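Local coordinates for protein nodulation fucosyltransferase NodZ (Bradyrhizobium sp., PDB 2OCX) that belongs to the NodZ family of nodulation fucosyltransferases and has the two-domain GT-B type of fold, at residues Val280-Pro285 / Ile300-Leu305. Residues are numbered along the deposited sequence; the frame is centred on the assembly and turned at random.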
loop_
_atom_site.group_PDB
_atom_site.type_symbol
_atom_site.label_atom_id
_atom_site.label_comp_id
_atom_site.label_asym_id
_atom_site.label_seq_id
_atom_site.Cartn_x
_atom_site.Cartn_y
_atom_site.Cartn_z
ATOM N N VAL A 280 9.402 -9.804 9.573
ATOM C CA VAL A 280 8.794 -9.937 8.250
ATOM C C VAL A 280 9.841 -10.059 7.149
ATOM O O VAL A 280 10.831 -9.334 7.110
ATOM C CB VAL A 280 7.823 -8.804 7.924
ATOM C CG1 VAL A 280 7.391 -8.861 6.480
ATOM C CG2 VAL A 280 6.559 -8.943 8.803
ATOM N N ILE A 281 9.597 -11.033 6.278
ATOM C CA ILE A 281 10.463 -11.315 5.143
ATOM C C ILE A 281 9.797 -10.713 3.939
ATOM O O ILE A 281 8.660 -11.043 3.634
ATOM C CB ILE A 281 10.678 -12.828 4.929
ATOM C CG1 ILE A 281 11.587 -13.383 6.025
ATOM C CG2 ILE A 281 11.311 -13.106 3.541
ATOM C CD1 ILE A 281 11.436 -14.815 6.256
ATOM N N ARG A 282 10.546 -9.860 3.257
ATOM C CA ARG A 282 10.062 -9.107 2.125
ATOM C C ARG A 282 10.635 -9.626 0.824
ATOM O O ARG A 282 11.785 -9.379 0.502
ATOM C CB ARG A 282 10.445 -7.641 2.266
ATOM C CG ARG A 282 9.790 -6.914 3.388
ATOM C CD ARG A 282 10.133 -5.461 3.418
ATOM N NE ARG A 282 9.269 -4.686 2.546
ATOM C CZ ARG A 282 9.445 -3.411 2.279
ATOM N NH1 ARG A 282 10.460 -2.762 2.810
ATOM N NH2 ARG A 282 8.607 -2.781 1.482
ATOM N N PHE A 283 9.809 -10.316 0.063
ATOM C CA PHE A 283 10.235 -10.914 -1.187
ATOM C C PHE A 283 9.311 -10.477 -2.326
ATOM O O PHE A 283 8.388 -11.195 -2.670
ATOM C CB PHE A 283 10.209 -12.434 -1.033
ATOM C CG PHE A 283 11.115 -13.161 -1.966
ATOM C CD1 PHE A 283 12.441 -13.356 -1.644
ATOM C CD2 PHE A 283 10.650 -13.635 -3.168
ATOM C CE1 PHE A 283 13.281 -14.013 -2.506
ATOM C CE2 PHE A 283 11.479 -14.293 -4.023
ATOM C CZ PHE A 283 12.799 -14.483 -3.697
ATOM N N PRO A 284 9.537 -9.298 -2.898
ATOM C CA PRO A 284 10.756 -8.515 -2.709
ATOM C C PRO A 284 10.512 -7.298 -1.824
ATOM O O PRO A 284 9.374 -6.971 -1.539
ATOM C CB PRO A 284 11.032 -8.019 -4.116
ATOM C CG PRO A 284 9.697 -7.754 -4.634
ATOM C CD PRO A 284 8.794 -8.828 -4.075
ATOM N N PRO A 285 11.587 -6.629 -1.431
ATOM C CA PRO A 285 11.505 -5.483 -0.530
ATOM C C PRO A 285 11.228 -4.181 -1.267
ATOM O O PRO A 285 11.031 -3.159 -0.634
ATOM C CB PRO A 285 12.894 -5.448 0.094
ATOM C CG PRO A 285 13.759 -6.007 -0.939
ATOM C CD PRO A 285 12.976 -7.069 -1.620
ATOM N N ILE A 300 13.114 -6.929 9.966
ATOM C CA ILE A 300 12.819 -7.125 8.549
ATOM C C ILE A 300 13.952 -7.909 7.942
ATOM O O ILE A 300 15.116 -7.631 8.206
ATOM C CB ILE A 300 12.643 -5.756 7.800
ATOM C CG1 ILE A 300 11.368 -5.035 8.293
ATOM C CG2 ILE A 300 12.585 -5.975 6.302
ATOM C CD1 ILE A 300 11.633 -3.954 9.414
ATOM N N ILE A 301 13.603 -8.904 7.137
ATOM C CA ILE A 301 14.602 -9.671 6.391
ATOM C C ILE A 301 14.344 -9.619 4.905
ATOM O O ILE A 301 13.216 -9.791 4.437
ATOM C CB ILE A 301 14.706 -11.100 6.903
ATOM C CG1 ILE A 301 15.476 -11.073 8.237
ATOM C CG2 ILE A 301 15.420 -11.988 5.890
ATOM C CD1 ILE A 301 15.338 -12.320 9.078
ATOM N N GLU A 302 15.403 -9.314 4.155
ATOM C CA GLU A 302 15.261 -9.177 2.714
ATOM C C GLU A 302 16.540 -9.477 2.000
ATOM O O GLU A 302 17.601 -9.470 2.610
ATOM C CB GLU A 302 14.758 -7.792 2.353
ATOM C CG GLU A 302 15.751 -6.669 2.551
ATOM C CD GLU A 302 15.074 -5.299 2.740
ATOM O OE1 GLU A 302 14.053 -5.215 3.418
ATOM O OE2 GLU A 302 15.566 -4.314 2.202
ATOM N N PHE A 303 16.434 -9.780 0.715
ATOM C CA PHE A 303 17.634 -9.883 -0.111
ATOM C C PHE A 303 18.064 -8.488 -0.505
ATOM O O PHE A 303 17.246 -7.652 -0.890
ATOM C CB PHE A 303 17.444 -10.797 -1.317
ATOM C CG PHE A 303 17.539 -12.239 -0.955
ATOM C CD1 PHE A 303 18.767 -12.880 -0.934
ATOM C CD2 PHE A 303 16.408 -12.935 -0.544
ATOM C CE1 PHE A 303 18.852 -14.190 -0.544
ATOM C CE2 PHE A 303 16.497 -14.256 -0.161
ATOM C CZ PHE A 303 17.714 -14.873 -0.153
ATOM N N ASP A 304 19.370 -8.277 -0.383
ATOM C CA ASP A 304 20.002 -6.983 -0.530
ATOM C C ASP A 304 20.022 -6.571 -2.023
ATOM O O ASP A 304 20.575 -7.291 -2.860
ATOM C CB ASP A 304 21.426 -7.094 0.071
ATOM C CG ASP A 304 22.148 -5.758 0.194
ATOM O OD1 ASP A 304 21.592 -4.700 -0.183
ATOM O OD2 ASP A 304 23.299 -5.765 0.676
ATOM N N LEU A 305 19.386 -5.437 -2.346
ATOM C CA LEU A 305 19.513 -4.815 -3.681
ATOM C C LEU A 305 20.991 -4.543 -3.998
ATOM O O LEU A 305 21.521 -5.040 -5.011
HETATM O O HOH W 1 13.931 -10.449 -0.577
HETATM O O HOH W 2 12.975 -3.010 3.883
#
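Ile301 O accepts a hydrogen bond from the amide N of Arg282, 2.9 Å, with a weaker CA-H...O contact from Ile281 CA beside it. In the same pattern Val280 O accepts a hydrogen bond from Ile301 N, 2.8 Å, and a weaker CA-H...O contact from Ile300 CA. Past Arg282 and Glu302 the two strands separate at their C-terminal ends, and a water bridges them, donating to Arg282 O and accepting from Phe303 N. Here the two strands belong to one beta-alpha-beta unit, with helix 291-296 between them, in the Rossmann-like C-terminal half of a GT-B protein; the short strand segments run parallel, inclined by 24°. On one face Ile281 and Ile301 lie side by side, CG1 of Ile281 being 4.0 Å from CB of Ile301, and helix 192-209 packs against Ile281. Farther along, Phe303 brings CD2 to the edge of the Phe283 ring, 3.8 Å from its CE1. On the other face Arg282 runs beside Ile300, its CD 3.8 Å from CG2 of Ile300. A bend at chi3 turns the guanidinium, which Thr290 and Ser287 O hold through NE and NH2; NH1 and Glu302 OE1 are too far apart for a salt bridge, and a second water, accepting from NH1 and donating to OE1, joins them, the planes of the two charged groups standing 69° apart. Glu302 CG sits between its own backbone N and carbonyl carbon (chi1 71°), which lays the carboxylate against the Pro285 ring, with Glu302 CD 3.4 Å from Pro285 CB.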